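Local coordinates for protein PvdO (Pseudomonas aeruginosa, PDB 5HHA) that probably acts in the periplasm on maturation of the pyoverdine chromophore, has a fold of the formylglycine-generating enzyme family and binds a calcium ion, at residues 152-157 and 264-269; 227-232 and 237-242. All blocks are in the same frame, centred on the assembly; numbering follows the deposited sequence.

Contact 1: 152-157 and 264-269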
ATOM      1  N   LEU A 152      -5.594  -5.453  -2.376  1.00  8.71           N
ATOM      2  CA  LEU A 152      -5.556  -4.654  -3.593  1.00  8.41           C
ATOM      3  C   LEU A 152      -4.775  -5.385  -4.674  1.00  7.92           C
ATOM      4  O   LEU A 152      -3.843  -6.126  -4.403  1.00  8.81           O
ATOM      5  CB  LEU A 152      -4.827  -3.335  -3.326  1.00  8.97           C
ATOM      6  CG  LEU A 152      -5.666  -2.241  -2.703  1.00  8.02           C
ATOM      7  CD1 LEU A 152      -6.069  -2.586  -1.299  1.00  9.50           C
ATOM      8  CD2 LEU A 152      -4.888  -0.961  -2.729  1.00  9.62           C
ATOM      9  N   SER A 153      -5.147  -5.137  -5.927  1.00  9.03           N
ATOM     10  CA  SER A 153      -4.289  -5.458  -7.041  1.00  7.86           C
ATOM     11  C   SER A 153      -3.258  -4.338  -7.227  1.00  7.20           C
ATOM     12  O   SER A 153      -3.438  -3.210  -6.761  1.00  7.78           O
ATOM     13  CB  SER A 153      -5.074  -5.667  -8.334  1.00 10.45           C
ATOM     14  OG  SER A 153      -5.546  -4.421  -8.804  1.00  8.88           O
ATOM     15  N   GLU A 154      -2.192  -4.655  -7.941  1.00  7.86           N
ATOM     16  CA  GLU A 154      -1.148  -3.666  -8.211  1.00  8.38           C
ATOM     17  C   GLU A 154      -1.730  -2.475  -8.959  1.00  7.76           C
ATOM     18  O   GLU A 154      -1.401  -1.320  -8.689  1.00  8.15           O
ATOM     19  CB  GLU A 154       0.002  -4.292  -8.994  1.00  6.99           C
ATOM     20  CG  GLU A 154       1.210  -3.367  -9.080  1.00  8.10           C
ATOM     21  CD  GLU A 154       2.420  -3.899  -9.810  1.00  8.76           C
ATOM     22  OE1 GLU A 154       2.349  -4.977 -10.425  1.00  9.41           O
ATOM     23  OE2 GLU A 154       3.470  -3.218  -9.705  1.00  8.86           O
ATOM     24  N   ALA A 155      -2.597  -2.759  -9.927  1.00  7.89           N
ATOM     25  CA  ALA A 155      -3.224  -1.684 -10.689  1.00  7.91           C
ATOM     26  C   ALA A 155      -4.086  -0.784  -9.807  1.00  7.88           C
ATOM     27  O   ALA A 155      -4.069   0.447  -9.922  1.00  7.84           O
ATOM     28  CB  ALA A 155      -4.065  -2.286 -11.805  1.00  9.19           C
ATOM     29  N   GLU A 156      -4.870  -1.382  -8.904  1.00  7.51           N
ATOM     30  CA  GLU A 156      -5.682  -0.595  -7.971  1.00  8.07           C
ATOM     31  C   GLU A 156      -4.805   0.297  -7.109  1.00  7.79           C
ATOM     32  O   GLU A 156      -5.137   1.435  -6.827  1.00  7.75           O
ATOM     33  CB  GLU A 156      -6.515  -1.500  -7.059  1.00  9.68           C
ATOM     34  CG  GLU A 156      -7.684  -2.162  -7.757  1.00  9.89           C
ATOM     35  CD  GLU A 156      -8.343  -3.262  -6.947  1.00 10.29           C
ATOM     36  OE1 GLU A 156      -7.779  -3.728  -5.942  1.00 10.33           O
ATOM     37  OE2 GLU A 156      -9.454  -3.672  -7.359  1.00 11.55           O
ATOM     38  N   ARG A 157      -3.666  -0.244  -6.686  1.00  7.63           N
ATOM     39  CA  ARG A 157      -2.772   0.503  -5.822  1.00  7.61           C
ATOM     40  C   ARG A 157      -2.189   1.714  -6.574  1.00  7.26           C
ATOM     41  O   ARG A 157      -2.189   2.840  -6.052  1.00  7.62           O
ATOM     42  CB  ARG A 157      -1.696  -0.410  -5.238  1.00  8.08           C
ATOM     43  CG  ARG A 157      -1.124   0.030  -3.892  1.00  8.56           C
ATOM     44  CD  ARG A 157      -0.215   1.251  -3.965  1.00  7.04           C
ATOM     45  NE  ARG A 157       0.346   1.546  -2.647  1.00  7.43           N
ATOM     46  CZ  ARG A 157       1.177   2.547  -2.396  1.00  6.97           C
ATOM     47  NH1 ARG A 157       1.684   3.257  -3.389  1.00  7.51           N
ATOM     48  NH2 ARG A 157       1.520   2.810  -1.151  1.00  7.47           N
ATOM     49  N   GLY A 264       4.708   5.190  -9.802  1.00  7.74           N
ATOM     50  CA  GLY A 264       4.936   4.025 -10.629  1.00  8.46           C
ATOM     51  C   GLY A 264       6.020   3.071 -10.179  1.00  7.56           C
ATOM     52  O   GLY A 264       6.241   2.057 -10.826  1.00  7.91           O
ATOM     53  N   ASN A 265       6.691   3.365  -9.074  1.00  8.08           N
ATOM     54  CA  ASN A 265       7.748   2.484  -8.580  1.00  7.80           C
ATOM     55  C   ASN A 265       7.203   1.102  -8.264  1.00  7.25           C
ATOM     56  O   ASN A 265       6.132   0.999  -7.648  1.00  7.64           O
ATOM     57  CB  ASN A 265       8.398   3.091  -7.332  1.00  8.98           C
ATOM     58  CG  ASN A 265       9.773   2.454  -7.005  1.00 10.30           C
ATOM     59  OD1 ASN A 265       9.885   1.542  -6.213  1.00 14.64           O
ATOM     60  ND2 ASN A 265      10.787   2.972  -7.606  1.00  9.75           N
ATOM     61  N   ARG A 266       7.950   0.063  -8.608  1.00  7.62           N
ATOM     62  CA  ARG A 266       7.535  -1.316  -8.368  1.00  8.50           C
ATOM     63  C   ARG A 266       8.587  -2.013  -7.528  1.00  7.65           C
ATOM     64  O   ARG A 266       9.764  -1.651  -7.566  1.00  8.47           O
ATOM     65  CB  ARG A 266       7.390  -2.093  -9.695  1.00  9.36           C
ATOM     66  CG  ARG A 266       6.498  -1.403 -10.699  1.00  8.00           C
ATOM     67  CD  ARG A 266       6.397  -2.173 -12.002  1.00  8.85           C
ATOM     68  NE  ARG A 266       5.476  -3.294 -11.834  1.00  8.84           N
ATOM     69  CZ  ARG A 266       5.384  -4.330 -12.668  1.00  9.61           C
ATOM     70  NH1 ARG A 266       6.174  -4.408 -13.731  1.00 10.11           N
ATOM     71  NH2 ARG A 266       4.490  -5.281 -12.445  1.00 10.18           N
ATOM     72  N   ASN A 267       8.192  -3.042  -6.791  1.00  8.45           N
ATOM     73  CA  ASN A 267       9.142  -3.888  -6.080  1.00  8.86           C
ATOM     74  C   ASN A 267       8.460  -5.222  -5.820  1.00  8.39           C
ATOM     75  O   ASN A 267       7.303  -5.413  -6.182  1.00  8.84           O
ATOM     76  CB  ASN A 267       9.588  -3.185  -4.788  1.00  8.33           C
ATOM     77  CG  ASN A 267      10.976  -3.629  -4.328  1.00  9.91           C
ATOM     78  OD1 ASN A 267      11.505  -4.652  -4.739  1.00 11.15           O
ATOM     79  ND2 ASN A 267      11.567  -2.848  -3.456  1.00 12.55           N
ATOM     80  N   ASN A 268       9.176  -6.147  -5.212  1.00  8.86           N
ATOM     81  CA  ASN A 268       8.669  -7.504  -5.020  1.00  9.29           C
ATOM     82  C   ASN A 268       9.270  -8.104  -3.757  1.00  9.85           C
ATOM     83  O   ASN A 268      10.240  -7.602  -3.220  1.00 10.80           O
ATOM     84  CB  ASN A 268       8.952  -8.380  -6.254  1.00 11.07           C
ATOM     85  CG  ASN A 268      10.419  -8.621  -6.468  1.00 13.43           C
ATOM     86  OD1 ASN A 268      11.040  -8.013  -7.351  1.00 22.29           O
ATOM     87  ND2 ASN A 268      11.001  -9.452  -5.647  1.00 15.87           N
ATOM     88  N   ALA A 269       8.648  -9.156  -3.271  1.00  9.96           N
ATOM     89  CA  ALA A 269       9.135  -9.894  -2.111  1.00 10.65           C
ATOM     90  C   ALA A 269       8.630 -11.328  -2.273  1.00 11.00           C
ATOM     91  O   ALA A 269       7.640 -11.567  -2.944  1.00 11.22           O
ATOM     92  CB  ALA A 269       8.602  -9.280  -0.822  1.00 11.81           C
TER
HETATM   93  O   HOH W   1       5.274  -3.506  -7.486  1.00 11.97           O
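Glu154 and Arg266 meet as a buried carboxylate and guanidinium, and this one salt bridge carries nearly all of the contact. The arginine grips side-on: Arg266 NE reaches Glu154 OE2 at 2.9 Å and Arg266 NH2 reaches Glu154 OE1 at 3.0 Å. Both bonds are nearly straight, both use the syn side of the carboxylate, and both oxygens lie close to the guanidinium plane. The two flat groups are nevertheless twisted by 29°, which puts the nitrogens somewhat out of the carboxylate plane. Glu154 comes straight out from the first turn of its helix, with CG anti to the backbone N (chi1 -170°) and the chain extended beyond it. Arg266 instead bends at chi3 (78°), and this kink turns NE and NH2 together toward the acid; the two side chains cross at about a right angle. A water that accepts from Asn267 N lies 2.9 Å from Glu154 OE2 and probably donates to it, linking the carboxylate to the strand backbone. OE2 also pairs with Arg250, so two arginines probably favour the charged carboxylate, while Arg266 NH1 is held by Asp64 O. Ser153 and Glu156 close a capping box at the start of helix 154-162. The helix packs on strands 218-221 and 247-251, the latter the antiparallel neighbour of 266-269; Gln248 touches both Glu154 and Arg266.

Contact 2: 227-232 and 237-242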
ATOM      1  N   ASP A 227       8.466  -8.697 -14.533  1.00 12.57           N
ATOM      2  CA  ASP A 227       9.561  -7.759 -14.721  1.00 12.73           C
ATOM      3  C   ASP A 227       9.267  -6.651 -15.756  1.00 12.24           C
ATOM      4  O   ASP A 227      10.199  -6.001 -16.267  1.00 13.31           O
ATOM      5  CB  ASP A 227      10.777  -8.589 -15.165  1.00 15.81           C
ATOM      6  CG  ASP A 227      12.075  -7.864 -15.019  1.00 17.87           C
ATOM      7  OD1 ASP A 227      12.220  -7.008 -14.112  1.00 14.64           O
ATOM      8  OD2 ASP A 227      12.985  -8.197 -15.806  1.00 18.81           O
ATOM      9  N   HIS A 228       7.992  -6.404 -16.022  1.00 10.36           N
ATOM     10  CA  HIS A 228       7.551  -5.541 -17.110  1.00 10.36           C
ATOM     11  C   HIS A 228       6.032  -5.572 -17.083  1.00  9.99           C
ATOM     12  O   HIS A 228       5.426  -6.238 -16.231  1.00 11.59           O
ATOM     13  CB  HIS A 228       8.076  -6.126 -18.424  1.00 13.00           C
ATOM     14  CG  HIS A 228       7.579  -7.511 -18.638  1.00 15.07           C
ATOM     15  ND1 HIS A 228       8.322  -8.641 -18.356  1.00 21.75           N
ATOM     16  CD2 HIS A 228       6.353  -7.948 -18.993  1.00 13.27           C
ATOM     17  CE1 HIS A 228       7.578  -9.714 -18.570  1.00 16.28           C
ATOM     18  NE2 HIS A 228       6.378  -9.319 -18.947  1.00 22.23           N
ATOM     19  N   TYR A 229       5.413  -4.891 -18.035  1.00 10.84           N
ATOM     20  CA  TYR A 229       3.958  -4.915 -18.186  1.00 11.24           C
ATOM     21  C   TYR A 229       3.477  -5.550 -19.519  1.00 11.35           C
ATOM     22  O   TYR A 229       2.350  -5.322 -19.927  1.00 11.79           O
ATOM     23  CB  TYR A 229       3.396  -3.508 -18.093  1.00  9.80           C
ATOM     24  CG  TYR A 229       3.461  -2.901 -16.703  1.00  9.34           C
ATOM     25  CD1 TYR A 229       2.859  -3.528 -15.594  1.00  8.57           C
ATOM     26  CD2 TYR A 229       4.062  -1.665 -16.499  1.00  9.07           C
ATOM     27  CE1 TYR A 229       2.871  -2.942 -14.338  1.00  8.88           C
ATOM     28  CE2 TYR A 229       4.062  -1.072 -15.236  1.00  9.42           C
ATOM     29  CZ  TYR A 229       3.459  -1.705 -14.169  1.00  8.30           C
ATOM     30  OH  TYR A 229       3.453  -1.122 -12.918  1.00  8.10           O
ATOM     31  N   ASN A 230       4.348  -6.284 -20.193  1.00 12.01           N
ATOM     32  CA  ASN A 230       3.944  -6.983 -21.415  1.00 12.66           C
ATOM     33  C   ASN A 230       2.973  -8.101 -21.081  1.00 12.17           C
ATOM     34  O   ASN A 230       3.319  -9.040 -20.396  1.00 14.60           O
ATOM     35  CB  ASN A 230       5.169  -7.491 -22.160  1.00 15.61           C
ATOM     36  CG  ASN A 230       6.102  -6.361 -22.557  1.00 14.25           C
ATOM     37  OD1 ASN A 230       5.682  -5.375 -23.144  1.00 18.82           O
ATOM     38  ND2 ASN A 230       7.358  -6.489 -22.195  1.00 21.78           N
ATOM     39  N   GLY A 231       1.734  -7.954 -21.536  1.00 14.20           N
ATOM     40  CA  GLY A 231       0.697  -8.928 -21.234  1.00 15.69           C
ATOM     41  C   GLY A 231      -0.054  -8.647 -19.947  1.00 15.39           C
ATOM     42  O   GLY A 231      -0.842  -9.483 -19.497  1.00 14.85           O
ATOM     43  N   ALA A 232       0.163  -7.467 -19.351  1.00 12.49           N
ATOM     44  CA  ALA A 232      -0.479  -7.126 -18.081  1.00 11.09           C
ATOM     45  C   ALA A 232      -1.987  -7.043 -18.262  1.00 12.19           C
ATOM     46  O   ALA A 232      -2.475  -6.603 -19.321  1.00 12.72           O
ATOM     47  CB  ALA A 232       0.049  -5.801 -17.586  1.00 11.29           C
ATOM     48  N   SER A 237      -7.792  -6.204 -12.563  1.00 10.78           N
ATOM     49  CA  SER A 237      -7.524  -7.450 -11.863  1.00 10.83           C
ATOM     50  C   SER A 237      -6.049  -7.567 -11.525  1.00 10.07           C
ATOM     51  O   SER A 237      -5.182  -6.920 -12.133  1.00 10.04           O
ATOM     52  CB  SER A 237      -7.982  -8.665 -12.701  1.00 12.66           C
ATOM     53  OG  SER A 237      -7.217  -8.827 -13.878  1.00 12.67           O
ATOM     54  N   ALA A 238      -5.777  -8.482 -10.613  1.00  9.93           N
ATOM     55  CA  ALA A 238      -4.413  -8.876 -10.261  1.00 10.09           C
ATOM     56  C   ALA A 238      -3.820  -9.801 -11.306  1.00  9.88           C
ATOM     57  O   ALA A 238      -4.524 -10.688 -11.839  1.00 12.46           O
ATOM     58  CB  ALA A 238      -4.423  -9.570  -8.945  1.00 11.22           C
ATOM     59  N   TRP A 239      -2.537  -9.642 -11.598  1.00 10.11           N
ATOM     60  CA  TRP A 239      -1.827 -10.448 -12.571  1.00 10.35           C
ATOM     61  C   TRP A 239      -1.235 -11.632 -11.863  1.00 11.71           C
ATOM     62  O   TRP A 239      -0.163 -11.539 -11.258  1.00 11.47           O
ATOM     63  CB  TRP A 239      -0.748  -9.592 -13.213  1.00 10.30           C
ATOM     64  CG  TRP A 239      -0.147 -10.119 -14.465  1.00  9.92           C
ATOM     65  CD1 TRP A 239      -0.420 -11.297 -15.098  1.00 11.55           C
ATOM     66  CD2 TRP A 239       0.858  -9.456 -15.236  1.00 11.08           C
ATOM     67  NE1 TRP A 239       0.359 -11.391 -16.238  1.00 12.17           N
ATOM     68  CE2 TRP A 239       1.164 -10.285 -16.325  1.00 11.03           C
ATOM     69  CE3 TRP A 239       1.543  -8.246 -15.090  1.00 10.07           C
ATOM     70  CZ2 TRP A 239       2.112  -9.931 -17.275  1.00 12.32           C
ATOM     71  CZ3 TRP A 239       2.488  -7.907 -16.017  1.00 11.99           C
ATOM     72  CH2 TRP A 239       2.769  -8.750 -17.110  1.00 12.78           C
ATOM     73  N   MET A 240      -1.969 -12.749 -11.918  1.00 12.64           N
ATOM     74  CA  MET A 240      -1.598 -13.944 -11.197  1.00 13.37           C
ATOM     75  C   MET A 240      -0.919 -14.978 -12.085  1.00 17.73           C
ATOM     76  O   MET A 240      -1.072 -14.985 -13.308  1.00 19.02           O
ATOM     77  CB  MET A 240      -2.839 -14.556 -10.541  1.00 15.09           C
ATOM     78  CG  MET A 240      -3.624 -13.623  -9.623  1.00 13.71           C
ATOM     79  SD  MET A 240      -2.618 -12.817  -8.364  1.00 13.20           S
ATOM     80  CE  MET A 240      -2.085 -14.199  -7.359  1.00 13.31           C
ATOM     81  N   GLU A 241      -0.138 -15.831 -11.450  1.00 18.01           N
ATOM     82  CA  GLU A 241       0.438 -16.991 -12.108  1.00 22.04           C
ATOM     83  C   GLU A 241       0.101 -18.164 -11.202  1.00 25.84           C
ATOM     84  O   GLU A 241      -0.140 -17.991 -10.000  1.00 26.14           O
ATOM     85  CB  GLU A 241       1.954 -16.833 -12.307  1.00 19.86           C
ATOM     86  CG  GLU A 241       2.370 -15.602 -13.146  1.00 20.98           C
ATOM     87  CD  GLU A 241       2.019 -15.727 -14.614  1.00 22.17           C
ATOM     88  OE1 GLU A 241       1.734 -16.870 -15.035  1.00 27.60           O
ATOM     89  OE2 GLU A 241       2.017 -14.707 -15.348  1.00 17.73           O
ATOM     90  N   GLU A 242       0.046 -19.353 -11.791  1.00 33.98           N
ATOM     91  CA  GLU A 242      -0.336 -20.544 -11.052  1.00 44.60           C
ATOM     92  C   GLU A 242       0.601 -20.707  -9.863  1.00 38.87           C
ATOM     93  O   GLU A 242       0.159 -20.939  -8.738  1.00 46.01           O
ATOM     94  CB  GLU A 242      -0.262 -21.767 -11.965  1.00 45.55           C
ATOM     95  CG  GLU A 242      -1.262 -22.858 -11.625  1.00 55.94           C
ATOM     96  CD  GLU A 242      -1.451 -23.835 -12.772  1.00 57.91           C
ATOM     97  OE1 GLU A 242      -2.394 -23.652 -13.573  1.00 57.95           O
ATOM     98  OE2 GLU A 242      -0.648 -24.782 -12.880  1.00 60.41           O
TER
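The backbone of 227-232 curls round the Trp239 indole through a type II beta turn from Tyr229 to Ala232, closed by Ala232 N to Tyr229 O at 3.1 Å, with Gly231 in the positive-phi third position, where a CB would be jammed against the carbonyl O of Asn230. Trp239 projects from the other segment with CG anti to the backbone N (chi1 -165°), which carries the six-membered ring into the curve of the turn. Ala232 lies over one face of that ring: its CA stands 3.6 Å from the ring centroid and only 6° off the normal, a CH-pi contact, and Ala232 CB rests 3.6 Å from Trp239 CZ3. Gly231 O is on the same face, displaced toward the rim. Two carbonyls approach the ring edge near its plane, Asn230 O at 3.3 Å from Trp239 CH2 and His228 O at 3.4 Å from Trp239 CZ3, where the weakly positive ring hydrogens suit them.

Both segments belong to the long irregular connection between strands 223-224 and 247-251 of the sulfatase-modifying-factor-like domain. Within it, Trp239 packed into the turn joins two parts of the loop, with no hydrogen bond between the two segments. The His228 side chain crosses Trp239 at about a right angle, the ring planes 73° apart, and His228 NE2 lies 4.1 Å from Trp239 CH2. Tyr229 adds a looser apolar contact, CD1 to Trp239 CZ3 at 4.4 Å, while its ring meets that of His69 and touches Pro67. His226, just before 227-232, stacks on Trp239, and Pro233, just after it, touches the indole. Trp239 N is tied to Asp223 OD2, and backbone bonding to Cys224 holds the tryptophan segment against strand 223-224.

In the fold
Contact 2 is nested inside the chain loop closed by contact 1: 152-157 comes first, then 227-232 and 237-242, and finally 264-269. Their centres lie 11 Å apart, contact 1 buried near the middle of the chain and contact 2 out at the surface. The two meet directly, since Arg266 NH1 probably hydrogen-bonds to His228 O, while Tyr229 packs against both Glu154 and Arg266. Asp223 adds a further tie, bonding Glu154 N through OD1 and Trp239 N through OD2. The surface loop between strands 223-224 and 247-251 is thereby fastened onto helix 154-162 and strand 266-269, within one family domain and away from the calcium site.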